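Local coordinates for protein peptidase M28 (Shewanella amazonensis SB2B, PDB 3IIB) that binds two zinc ions and probably acts as a metallodipeptidase or carboxypeptidase of the M28 family, working as a homodimer, at residues A[93-98]-A[198-203]; A[181-186]-A[401-406]; A[289-294]-A[426-431]. All coordinates share one frame; numbering follows the deposited sequence.

Interactions 1 and 2 are neighbours, their centres 9 Å apart, and they touch: G96 N lies 2.8 Å from G185 O, and A94 O lies 2.8 Å from T184 OG1, both probable hydrogen bonds. The strand pair 88-94 and 198-201 is thereby linked to the loop 401-406 that carries zinc ligand H402, with 181-186 lying between them. Along the chain their segments alternate, 181-186 falling between 93-98 and 198-203, and 401-406 coming last. Interaction 3 is remote, its centre 43 Å from that of interaction 1 and 36 Å from that of interaction 2, across the chain's centre. Strand 293-300 nevertheless belongs to the same large sheet as interaction 1, and helix 413-432 follows loop 401-406 in sequence.

Interaction 1 of 3, residues A[93-98]-A[198-203]; sequences TALGGS and AAAISN
T93 and A94, which end strand 88-94, form an antiparallel ladder with A200 and A199 of strand 198-201 in the large mixed sheet, and a type II beta turn from L95 to S98 follows at once. T93 and A200 are the hydrogen-bonded pair: T93 N donates to A200 O at 2.8 Å, and A200 N answers to T93 O at 2.8 Å. Next comes the non-hydrogen-bonded pair A94 and A199, with their CA atoms 4.2 Å apart; A199 CB still rests 3.4 Å from T93 O. A further backbone bond, L95 N to A198 O (2.9 Å), carries the pairing beyond the strand end. With CG of L95 beside its own backbone N (chi1 -59°), the isobutyl group spans two alternate alanines. Its CD1 lies 3.9 Å from A198 CB, and its CD2 meets A200 CB at 3.8 Å. An alanine here would probably open a gap beside the A198 and A200 methyls, which would lose the two leucine methyls they pack against. Strand 168-172 runs parallel on the other edge of strand 198-201. The T93 hydroxyl OG1 is hydrogen-bonded to E263. S98 N closes the turn onto L95 O, and G97 sits at a positive phi where a CB would jam against G96 O. At the last residue of the turn the S98 hydroxyl points back at the strand: OG, anti to its backbone N (chi1 -177°), accepts the hydrogen of A198 N at 3.0 Å.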
ATOM      1  N   THR A  93      -3.704  10.970   7.635  1.00  5.76           N
ATOM      2  CA  THR A  93      -4.755  11.694   6.942  1.00  6.49           C
ATOM      3  C   THR A  93      -5.784  12.231   7.944  1.00  4.53           C
ATOM      4  O   THR A  93      -6.053  11.612   8.970  1.00  4.73           O
ATOM      5  CB  THR A  93      -5.432  10.793   5.877  1.00  7.20           C
ATOM      6  OG1 THR A  93      -6.178  11.618   4.970  1.00 11.80           O
ATOM      7  CG2 THR A  93      -6.329   9.766   6.542  1.00  4.00           C
ATOM      8  N   ALA A  94      -6.378  13.374   7.627  1.00  3.60           N
ATOM      9  CA  ALA A  94      -7.415  13.940   8.472  1.00  2.20           C
ATOM     10  C   ALA A  94      -8.611  12.981   8.458  1.00  4.71           C
ATOM     11  O   ALA A  94      -8.948  12.391   7.406  1.00  5.45           O
ATOM     12  CB  ALA A  94      -7.859  15.337   7.928  1.00  4.75           C
ATOM     13  N   LEU A  95      -9.266  12.874   9.605  1.00  5.30           N
ATOM     14  CA  LEU A  95     -10.593  12.286   9.662  1.00  5.46           C
ATOM     15  C   LEU A  95     -11.564  13.234   8.991  1.00  4.33           C
ATOM     16  O   LEU A  95     -11.409  14.445   9.053  1.00  7.22           O
ATOM     17  CB  LEU A  95     -11.006  11.973  11.104  1.00  4.95           C
ATOM     18  CG  LEU A  95     -10.062  10.991  11.826  1.00 11.04           C
ATOM     19  CD1 LEU A  95     -10.674  10.587  13.212  1.00  9.44           C
ATOM     20  CD2 LEU A  95      -9.726   9.778  10.964  1.00  7.43           C
ATOM     21  N   GLY A  96     -12.557  12.658   8.307  1.00  5.81           N
ATOM     22  CA  GLY A  96     -13.543  13.437   7.585  1.00  5.76           C
ATOM     23  C   GLY A  96     -14.285  14.400   8.467  1.00  6.99           C
ATOM     24  O   GLY A  96     -14.933  14.004   9.400  1.00  7.15           O
ATOM     25  N   GLY A  97     -14.198  15.673   8.143  1.00 10.32           N
ATOM     26  CA  GLY A  97     -14.798  16.709   8.946  1.00  9.06           C
ATOM     27  C   GLY A  97     -13.880  17.352   9.978  1.00  8.82           C
ATOM     28  O   GLY A  97     -14.299  18.322  10.614  1.00  8.09           O
ATOM     29  N   SER A  98     -12.635  16.884  10.109  1.00  7.74           N
ATOM     30  CA  SER A  98     -11.713  17.479  11.084  1.00  4.20           C
ATOM     31  C   SER A  98     -11.544  18.963  10.825  1.00  5.68           C
ATOM     32  O   SER A  98     -11.409  19.410   9.673  1.00  7.20           O
ATOM     33  CB  SER A  98     -10.312  16.825  11.021  1.00  4.65           C
ATOM     34  OG  SER A  98      -9.482  17.382  12.025  1.00  6.78           O
ATOM     35  N   ALA A 198      -8.152  15.969  14.248  1.00  5.96           N
ATOM     36  CA  ALA A 198      -8.338  14.529  14.365  1.00  5.04           C
ATOM     37  C   ALA A 198      -7.821  13.879  13.080  1.00  5.32           C
ATOM     38  O   ALA A 198      -8.272  14.248  12.005  1.00  4.46           O
ATOM     39  CB  ALA A 198      -9.830  14.195  14.529  1.00  4.84           C
ATOM     40  N   ALA A 199      -6.899  12.917  13.213  1.00  6.45           N
ATOM     41  CA  ALA A 199      -6.253  12.273  12.092  1.00  6.40           C
ATOM     42  C   ALA A 199      -6.076  10.793  12.363  1.00  6.11           C
ATOM     43  O   ALA A 199      -6.056  10.363  13.514  1.00  6.15           O
ATOM     44  CB  ALA A 199      -4.904  12.916  11.840  1.00  5.09           C
ATOM     45  N   ALA A 200      -5.981  10.032  11.286  1.00  3.82           N
ATOM     46  CA  ALA A 200      -5.607   8.612  11.323  1.00  4.31           C
ATOM     47  C   ALA A 200      -4.196   8.456  10.766  1.00  6.60           C
ATOM     48  O   ALA A 200      -3.820   9.131   9.797  1.00  7.39           O
ATOM     49  CB  ALA A 200      -6.586   7.780  10.504  1.00  4.39           C
ATOM     50  N   ILE A 201      -3.422   7.561  11.389  1.00  6.51           N
ATOM     51  CA  ILE A 201      -2.094   7.229  10.913  1.00  5.63           C
ATOM     52  C   ILE A 201      -2.112   5.801  10.413  1.00  6.61           C
ATOM     53  O   ILE A 201      -3.033   5.032  10.734  1.00  5.37           O
ATOM     54  CB  ILE A 201      -0.990   7.453  11.959  1.00  4.04           C
ATOM     55  CG1 ILE A 201      -1.114   6.464  13.149  1.00  7.87           C
ATOM     56  CG2 ILE A 201      -0.972   8.907  12.407  1.00  8.28           C
ATOM     57  CD1 ILE A 201      -0.105   6.703  14.302  1.00  6.71           C
ATOM     58  N   SER A 202      -1.149   5.480   9.545  1.00  5.85           N
ATOM     59  CA  SER A 202      -1.097   4.147   8.967  1.00  3.94           C
ATOM     60  C   SER A 202      -0.854   3.150  10.063  1.00  3.59           C
ATOM     61  O   SER A 202      -0.302   3.471  11.109  1.00  4.26           O
ATOM     62  CB  SER A 202      -0.013   3.996   7.887  1.00  6.55           C
ATOM     63  OG  SER A 202       1.302   3.956   8.420  1.00  5.16           O
ATOM     64  N   ASN A 203      -1.255   1.916   9.799  1.00  3.26           N
ATOM     65  CA  ASN A 203      -0.967   0.818  10.706  1.00  3.29           C
ATOM     66  C   ASN A 203       0.526   0.640  11.058  1.00  5.59           C
ATOM     67  O   ASN A 203       0.838   0.550  12.238  1.00  5.80           O
ATOM     68  CB  ASN A 203      -1.642  -0.445  10.176  1.00  2.48           C
ATOM     69  CG  ASN A 203      -3.059  -0.584  10.706  1.00 12.45           C
ATOM     70  OD1 ASN A 203      -3.262  -0.930  11.871  1.00  8.30           O
ATOM     71  ND2 ASN A 203      -4.037  -0.184   9.900  1.00 12.46           N
TER

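Interaction 2 of 3, residues A[181-186]-A[401-406]; sequences MAHTGM and HHTPND. With ZN (zinc ion), chain B.
M181, a selenomethionine, lies against T403, P404 and N405 of the type I turn from T403 to D406. Its chain bends at chi2 and chi3, and SE comes 3.8 Å from N405 CB while CE reaches P404 CG at 4.0 Å. Here the second subunit joins in: its D179 and R180 bond N405, and its own M181 packs on this one. A182 follows, its carbonyl oxygen beside P404 CD. At H183 the ring has T403 CG2 over one face, and ND1 makes a weak bond to H401 O (2.9 Å); water 1 also links this ND1 to H401 ND1, and NE2 is hydrogen-bonded to D177. T184 grips H402 twice through its backbone. T184 N donates to H402 O at 2.9 Å, and T184 O accepts from H402 ND1 at 3.0 Å, lying in the imidazole plane although the donor sits 42° above the carbonyl plane. G185 then passes with CA 3.5 Å from H402 ND1, where a CB would clash with the ring. The other nitrogen of the H402 ring, NE2, binds one of the two zinc ions at 2.3 Å, together with D269 and E304. With ND1 donating to T184 O, the imidazole is held against rotation and its NE2 is directed at the metal; T184 is thus a second-shell residue that positions a zinc ligand. H401 NE2 is hydrogen-bonded to zinc-bound water 2 (2.8 Å), so the neighbouring histidine holds a metal-bound water.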
HETATM    1  N   MSE A 181      -0.736   3.267   4.512  1.00  4.71           N
HETATM    2  CA  MSE A 181      -1.918   3.926   3.994  1.00  5.93           C
HETATM    3  C   MSE A 181      -2.704   4.395   5.234  1.00  3.31           C
HETATM    4  O   MSE A 181      -2.982   3.591   6.143  1.00  5.58           O
HETATM    5  CB  MSE A 181      -2.786   2.927   3.210  1.00  5.60           C
HETATM    6  CG  MSE A 181      -2.110   2.351   1.988  1.00  5.76           C
HETATM    7 SE   MSE A 181      -2.217   3.517   0.484  0.75  3.25          SE
HETATM    8  CE  MSE A 181      -1.183   5.053   0.829  1.00 10.53           C
ATOM      9  N   ALA A 182      -3.081   5.681   5.228  1.00  3.68           N
ATOM     10  CA  ALA A 182      -3.921   6.242   6.265  1.00  4.54           C
ATOM     11  C   ALA A 182      -5.389   6.197   5.799  1.00  3.67           C
ATOM     12  O   ALA A 182      -5.716   6.581   4.650  1.00  4.92           O
ATOM     13  CB  ALA A 182      -3.456   7.646   6.668  1.00  4.23           C
ATOM     14  N   HIS A 183      -6.248   5.668   6.676  1.00  5.34           N
ATOM     15  CA  HIS A 183      -7.660   5.478   6.363  1.00  5.56           C
ATOM     16  C   HIS A 183      -8.443   6.669   6.933  1.00  6.52           C
ATOM     17  O   HIS A 183      -8.355   6.969   8.134  1.00  6.42           O
ATOM     18  CB  HIS A 183      -8.225   4.212   6.990  1.00  5.24           C
ATOM     19  CG  HIS A 183      -7.632   2.927   6.524  1.00  7.74           C
ATOM     20  ND1 HIS A 183      -8.406   1.896   6.017  1.00  3.75           N
ATOM     21  CD2 HIS A 183      -6.356   2.471   6.539  1.00  3.87           C
ATOM     22  CE1 HIS A 183      -7.636   0.861   5.765  1.00  5.86           C
ATOM     23  NE2 HIS A 183      -6.384   1.185   6.065  1.00  2.92           N
ATOM     24  N   THR A 184      -9.184   7.355   6.062  1.00  6.48           N
ATOM     25  CA  THR A 184     -10.083   8.430   6.479  1.00  7.00           C
ATOM     26  C   THR A 184     -11.477   7.871   6.780  1.00  6.39           C
ATOM     27  O   THR A 184     -11.650   6.661   6.928  1.00  8.23           O
ATOM     28  CB  THR A 184     -10.098   9.580   5.421  1.00  5.66           C
ATOM     29  OG1 THR A 184     -10.678  10.762   6.003  1.00  7.86           O
ATOM     30  CG2 THR A 184     -10.757   9.169   4.029  1.00  3.24           C
ATOM     31  N   GLY A 185     -12.462   8.765   6.877  1.00  7.45           N
ATOM     32  CA  GLY A 185     -13.844   8.384   7.175  1.00  6.43           C
ATOM     33  C   GLY A 185     -14.460   9.393   8.117  1.00  6.04           C
ATOM     34  O   GLY A 185     -13.749  10.211   8.734  1.00  6.62           O
HETATM   35  N   MSE A 186     -15.771   9.326   8.230  1.00  7.21           N
HETATM   36  CA  MSE A 186     -16.520  10.368   8.902  1.00  9.19           C
HETATM   37  C   MSE A 186     -16.207  10.329  10.391  1.00  6.54           C
HETATM   38  O   MSE A 186     -15.985   9.255  11.019  1.00  7.60           O
HETATM   39  CB  MSE A 186     -18.012  10.188   8.662  1.00  6.59           C
HETATM   40  CG  MSE A 186     -18.849  11.280   9.162  1.00 12.52           C
HETATM   41 SE   MSE A 186     -18.606  12.731   8.091  0.75 17.70          SE
HETATM   42  CE  MSE A 186     -20.239  13.534   8.765  1.00 31.77           C
ATOM     43  N   HIS A 401     -10.475  -0.037   1.965  1.00  6.76           N
ATOM     44  CA  HIS A 401     -11.571   0.866   2.323  1.00  3.97           C
ATOM     45  C   HIS A 401     -11.033   2.161   2.876  1.00  3.03           C
ATOM     46  O   HIS A 401     -10.289   2.127   3.795  1.00  5.22           O
ATOM     47  CB  HIS A 401     -12.412   0.129   3.362  1.00  7.32           C
ATOM     48  CG  HIS A 401     -13.451   0.939   4.062  1.00  4.04           C
ATOM     49  ND1 HIS A 401     -13.235   1.494   5.311  1.00  6.62           N
ATOM     50  CD2 HIS A 401     -14.751   1.178   3.762  1.00  6.96           C
ATOM     51  CE1 HIS A 401     -14.346   2.082   5.711  1.00  7.76           C
ATOM     52  NE2 HIS A 401     -15.291   1.867   4.811  1.00  6.12           N
ATOM     53  N   HIS A 402     -11.438   3.296   2.296  1.00  3.68           N
ATOM     54  CA  HIS A 402     -11.129   4.612   2.820  1.00  5.37           C
ATOM     55  C   HIS A 402      -9.654   5.000   2.790  1.00  5.77           C
ATOM     56  O   HIS A 402      -9.217   5.951   3.520  1.00  4.57           O
ATOM     57  CB  HIS A 402     -11.723   4.793   4.221  1.00  6.18           C
ATOM     58  CG  HIS A 402     -13.216   4.885   4.254  1.00  4.88           C
ATOM     59  ND1 HIS A 402     -13.905   5.367   5.363  1.00  4.85           N
ATOM     60  CD2 HIS A 402     -14.164   4.499   3.361  1.00  4.13           C
ATOM     61  CE1 HIS A 402     -15.206   5.309   5.116  1.00  5.60           C
ATOM     62  NE2 HIS A 402     -15.388   4.798   3.912  1.00  5.89           N
ATOM     63  N   THR A 403      -8.888   4.318   1.931  1.00  5.11           N
ATOM     64  CA  THR A 403      -7.491   4.675   1.659  1.00  6.48           C
ATOM     65  C   THR A 403      -7.275   5.195   0.260  1.00  6.12           C
ATOM     66  O   THR A 403      -8.136   4.997  -0.631  1.00  4.53           O
ATOM     67  CB  THR A 403      -6.553   3.449   1.820  1.00  6.32           C
ATOM     68  OG1 THR A 403      -6.757   2.555   0.706  1.00  4.05           O
ATOM     69  CG2 THR A 403      -6.801   2.747   3.187  1.00  5.98           C
ATOM     70  N   PRO A 404      -6.088   5.778   0.002  1.00  5.79           N
ATOM     71  CA  PRO A 404      -5.705   6.033  -1.398  1.00  5.15           C
ATOM     72  C   PRO A 404      -5.546   4.792  -2.265  1.00  4.70           C
ATOM     73  O   PRO A 404      -5.391   4.926  -3.471  1.00  6.37           O
ATOM     74  CB  PRO A 404      -4.365   6.775  -1.285  1.00  4.29           C
ATOM     75  CG  PRO A 404      -4.360   7.338   0.160  1.00  8.07           C
ATOM     76  CD  PRO A 404      -5.112   6.345   0.965  1.00  6.60           C
ATOM     77  N   ASN A 405      -5.523   3.619  -1.632  1.00  4.18           N
ATOM     78  CA  ASN A 405      -5.390   2.363  -2.308  1.00  2.00           C
ATOM     79  C   ASN A 405      -6.728   1.782  -2.757  1.00  5.23           C
ATOM     80  O   ASN A 405      -6.748   0.707  -3.348  1.00  5.00           O
ATOM     81  CB  ASN A 405      -4.675   1.380  -1.387  1.00  3.36           C
ATOM     82  CG  ASN A 405      -3.687   0.497  -2.096  1.00  3.49           C
ATOM     83  OD1 ASN A 405      -3.331   0.712  -3.262  1.00  5.78           O
ATOM     84  ND2 ASN A 405      -3.203  -0.532  -1.368  1.00  3.71           N
ATOM     85  N   ASP A 406      -7.844   2.483  -2.536  1.00  4.82           N
ATOM     86  CA  ASP A 406      -9.156   2.039  -3.058  1.00  5.36           C
ATOM     87  C   ASP A 406      -9.280   2.390  -4.540  1.00  4.40           C
ATOM     88  O   ASP A 406      -9.858   3.434  -4.923  1.00  4.40           O
ATOM     89  CB  ASP A 406     -10.316   2.608  -2.248  1.00  5.68           C
ATOM     90  CG  ASP A 406     -11.644   2.089  -2.743  1.00  3.52           C
ATOM     91  OD1 ASP A 406     -11.578   1.210  -3.632  1.00  4.12           O
ATOM     92  OD2 ASP A 406     -12.716   2.512  -2.252  1.00  5.04           O
TER
HETATM   93 ZN    ZN B   1     -17.424   4.236   3.050  0.50  5.55          ZN
HETATM   94  O   HOH W   1     -11.074   2.263   6.913  1.00  6.59           O
HETATM   95  O   HOH W   2     -17.818   3.039   4.772  1.00 13.32           O
HETATM   96  O   HOH W   3     -19.421   3.534   2.791  1.00  9.11           O

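Interaction 3 of 3, residues A[289-294]-A[426-431]; sequences QKPERT and FAWVMA
R293 and A431 meet where the loop 289-292 leads into strand 293-300 and helix 413-432 nears its end. R293 N donates to A431 O at 2.9 Å, and the arginine side chain starts out toward the helix. Its CB lies 3.6 Å from A431 O. CG, anti to its own carbonyl carbon (chi1 -59°), stays beside the same oxygen at 3.5 Å. From there the chain runs extended to NE, CD passing near M430 O. NE forms a salt bridge with E250 of the neighbouring strand 247-257. At the tip NH1 donates to M430 O at 2.9 Å, the oxygen 22° out of the guanidinium plane, and it also bonds S433 O, while Y325 makes a cation-pi contact with the group.

This is helix-on-sheet packing of the alpha/beta fold of the M28 peptidases, remote from the zinc site. The last turn of the helix presents backbone oxygens that the arginine takes up, and the positive charge of R293 would probably suit the negative C-terminal end of the helix dipole.

The loop ahead of the strand packs on the same helix turn. P291 CB wedges between A431 CB and W428 CZ3, 3.8 Å from A431 CB, and the proline crosses the indole at about a right angle. W428 has CG anti to its backbone N (chi1 -177°), and its six-membered ring touches the loop: CH2 lies 3.6 Å from K290 O and 3.8 Å from Q289 CB. The indole NE1 bonds N6 of helix 3-19, and V9 and L13 of that helix touch the W428 side chain.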
ATOM      1  N   GLN A 289     -38.856 -10.556 -21.536  1.00  8.51           N
ATOM      2  CA  GLN A 289     -39.962 -10.519 -20.569  1.00 10.68           C
ATOM      3  C   GLN A 289     -39.864  -9.231 -19.749  1.00  5.90           C
ATOM      4  O   GLN A 289     -38.754  -8.815 -19.362  1.00  9.35           O
ATOM      5  CB  GLN A 289     -39.782 -11.620 -19.494  1.00 13.08           C
ATOM      6  CG  GLN A 289     -39.946 -13.044 -19.885  1.00 19.34           C
ATOM      7  CD  GLN A 289     -38.688 -13.671 -20.338  1.00 25.58           C
ATOM      8  OE1 GLN A 289     -37.686 -12.995 -20.568  1.00 15.68           O
ATOM      9  NE2 GLN A 289     -38.720 -14.991 -20.508  1.00 38.71           N
ATOM     10  N   LYS A 290     -41.012  -8.674 -19.388  1.00  5.85           N
ATOM     11  CA  LYS A 290     -41.066  -7.583 -18.408  1.00  6.20           C
ATOM     12  C   LYS A 290     -41.222  -8.128 -16.985  1.00  6.81           C
ATOM     13  O   LYS A 290     -41.896  -9.133 -16.772  1.00  6.47           O
ATOM     14  CB  LYS A 290     -42.280  -6.703 -18.727  1.00  8.71           C
ATOM     15  CG  LYS A 290     -42.222  -6.099 -20.084  1.00  6.62           C
ATOM     16  CD  LYS A 290     -43.608  -5.706 -20.609  1.00  6.76           C
ATOM     17  CE  LYS A 290     -43.556  -5.197 -22.034  1.00  7.88           C
ATOM     18  NZ  LYS A 290     -44.913  -4.769 -22.499  1.00  7.00           N
ATOM     19  N   PRO A 291     -40.598  -7.475 -15.992  1.00  4.81           N
ATOM     20  CA  PRO A 291     -40.942  -7.887 -14.631  1.00  3.95           C
ATOM     21  C   PRO A 291     -42.369  -7.457 -14.260  1.00  3.62           C
ATOM     22  O   PRO A 291     -42.874  -6.439 -14.790  1.00  4.64           O
ATOM     23  CB  PRO A 291     -39.923  -7.102 -13.781  1.00  2.00           C
ATOM     24  CG  PRO A 291     -39.674  -5.864 -14.553  1.00  5.47           C
ATOM     25  CD  PRO A 291     -39.770  -6.263 -16.017  1.00  5.91           C
ATOM     26  N   GLU A 292     -42.988  -8.145 -13.308  1.00  5.68           N
ATOM     27  CA  GLU A 292     -44.277  -7.684 -12.811  1.00  4.05           C
ATOM     28  C   GLU A 292     -44.143  -6.358 -12.084  1.00  5.22           C
ATOM     29  O   GLU A 292     -44.905  -5.399 -12.345  1.00  6.50           O
ATOM     30  CB  GLU A 292     -44.925  -8.739 -11.943  1.00  2.28           C
ATOM     31  CG  GLU A 292     -45.273  -9.988 -12.755  1.00  6.99           C
ATOM     32  CD  GLU A 292     -45.874 -11.106 -11.910  1.00 15.55           C
ATOM     33  OE1 GLU A 292     -46.020 -10.911 -10.705  1.00 17.53           O
ATOM     34  OE2 GLU A 292     -46.176 -12.192 -12.460  1.00 23.66           O
ATOM     35  N   ARG A 293     -43.209  -6.299 -11.158  1.00  5.55           N
ATOM     36  CA  ARG A 293     -42.950  -5.044 -10.410  1.00  6.64           C
ATOM     37  C   ARG A 293     -41.956  -4.166 -11.129  1.00  6.65           C
ATOM     38  O   ARG A 293     -41.139  -4.648 -11.886  1.00  4.91           O
ATOM     39  CB  ARG A 293     -42.419  -5.328  -9.011  1.00  6.96           C
ATOM     40  CG  ARG A 293     -43.346  -6.169  -8.147  1.00  4.26           C
ATOM     41  CD  ARG A 293     -42.918  -6.349  -6.684  1.00  5.26           C
ATOM     42  NE  ARG A 293     -44.029  -6.958  -5.981  1.00  4.34           N
ATOM     43  CZ  ARG A 293     -44.258  -8.277  -5.889  1.00  7.60           C
ATOM     44  NH1 ARG A 293     -43.352  -9.161  -6.304  1.00  5.26           N
ATOM     45  NH2 ARG A 293     -45.396  -8.712  -5.338  1.00 10.02           N
ATOM     46  N   THR A 294     -41.988  -2.872 -10.805  1.00  4.41           N
ATOM     47  CA  THR A 294     -40.942  -1.959 -11.240  1.00  5.23           C
ATOM     48  C   THR A 294     -39.655  -2.257 -10.471  1.00  6.67           C
ATOM     49  O   THR A 294     -39.711  -2.515  -9.274  1.00  6.66           O
ATOM     50  CB  THR A 294     -41.391  -0.526 -11.034  1.00  4.35           C
ATOM     51  OG1 THR A 294     -42.528  -0.295 -11.882  1.00  5.14           O
ATOM     52  CG2 THR A 294     -40.235   0.455 -11.323  1.00  4.21           C
ATOM     53  N   PHE A 426     -31.773 -11.939  -7.718  1.00  6.72           N
ATOM     54  CA  PHE A 426     -32.572 -11.346  -6.651  1.00  3.06           C
ATOM     55  C   PHE A 426     -33.623 -10.388  -7.204  1.00  2.06           C
ATOM     56  O   PHE A 426     -34.803 -10.458  -6.815  1.00  2.71           O
ATOM     57  CB  PHE A 426     -31.656 -10.615  -5.652  1.00  4.87           C
ATOM     58  CG  PHE A 426     -32.391  -9.906  -4.548  1.00  4.12           C
ATOM     59  CD1 PHE A 426     -32.792 -10.596  -3.420  1.00  5.13           C
ATOM     60  CD2 PHE A 426     -32.626  -8.534  -4.600  1.00  4.34           C
ATOM     61  CE1 PHE A 426     -33.432  -9.943  -2.382  1.00  4.57           C
ATOM     62  CE2 PHE A 426     -33.293  -7.893  -3.569  1.00  6.63           C
ATOM     63  CZ  PHE A 426     -33.694  -8.589  -2.469  1.00  8.82           C
ATOM     64  N   ALA A 427     -33.206  -9.440  -8.026  1.00  3.57           N
ATOM     65  CA  ALA A 427     -34.127  -8.427  -8.515  1.00  3.78           C
ATOM     66  C   ALA A 427     -35.198  -9.094  -9.390  1.00  4.97           C
ATOM     67  O   ALA A 427     -36.359  -8.783  -9.249  1.00  4.31           O
ATOM     68  CB  ALA A 427     -33.419  -7.304  -9.263  1.00  5.53           C
ATOM     69  N   TRP A 428     -34.821 -10.061 -10.222  1.00  5.36           N
ATOM     70  CA  TRP A 428     -35.822 -10.747 -11.042  1.00  5.46           C
ATOM     71  C   TRP A 428     -36.792 -11.579 -10.190  1.00  4.45           C
ATOM     72  O   TRP A 428     -38.014 -11.461 -10.316  1.00  5.68           O
ATOM     73  CB  TRP A 428     -35.178 -11.602 -12.123  1.00  5.52           C
ATOM     74  CG  TRP A 428     -36.214 -12.225 -12.961  1.00  4.19           C
ATOM     75  CD1 TRP A 428     -36.665 -13.509 -12.918  1.00  3.46           C
ATOM     76  CD2 TRP A 428     -37.000 -11.552 -13.937  1.00  3.34           C
ATOM     77  NE1 TRP A 428     -37.695 -13.683 -13.824  1.00  5.65           N
ATOM     78  CE2 TRP A 428     -37.910 -12.495 -14.467  1.00  5.13           C
ATOM     79  CE3 TRP A 428     -37.027 -10.241 -14.416  1.00  4.79           C
ATOM     80  CZ2 TRP A 428     -38.828 -12.158 -15.443  1.00  7.85           C
ATOM     81  CZ3 TRP A 428     -37.983  -9.910 -15.377  1.00  6.52           C
ATOM     82  CH2 TRP A 428     -38.852 -10.867 -15.873  1.00  7.15           C
ATOM     83  N   VAL A 429     -36.277 -12.448  -9.336  1.00  3.54           N
ATOM     84  CA  VAL A 429     -37.138 -13.263  -8.501  1.00  4.83           C
ATOM     85  C   VAL A 429     -38.057 -12.393  -7.628  1.00  4.77           C
ATOM     86  O   VAL A 429     -39.278 -12.620  -7.585  1.00  5.94           O
ATOM     87  CB  VAL A 429     -36.325 -14.283  -7.650  1.00  4.68           C
ATOM     88  CG1 VAL A 429     -37.230 -14.983  -6.670  1.00  5.92           C
ATOM     89  CG2 VAL A 429     -35.640 -15.335  -8.585  1.00  5.79           C
HETATM   90  N   MSE A 430     -37.518 -11.347  -7.005  1.00  4.15           N
HETATM   91  CA  MSE A 430     -38.351 -10.511  -6.179  1.00  4.22           C
HETATM   92  C   MSE A 430     -39.381  -9.689  -6.970  1.00  5.27           C
HETATM   93  O   MSE A 430     -40.504  -9.491  -6.479  1.00  3.75           O
HETATM   94  CB  MSE A 430     -37.518  -9.561  -5.314  1.00  4.31           C
HETATM   95  CG  MSE A 430     -36.641 -10.238  -4.298  1.00  9.12           C
HETATM   96 SE   MSE A 430     -37.654 -11.124  -2.888  0.75  7.77          SE
HETATM   97  CE  MSE A 430     -37.612 -12.613  -3.594  1.00  2.00           C
ATOM     98  N   ALA A 431     -39.014  -9.235  -8.179  1.00  3.62           N
ATOM     99  CA  ALA A 431     -39.929  -8.457  -9.014  1.00  5.85           C
ATOM    100  C   ALA A 431     -41.047  -9.295  -9.605  1.00  3.89           C
ATOM    101  O   ALA A 431     -41.995  -8.739 -10.162  1.00  3.20           O
ATOM    102  CB  ALA A 431     -39.168  -7.725 -10.161  1.00  4.19           C
TER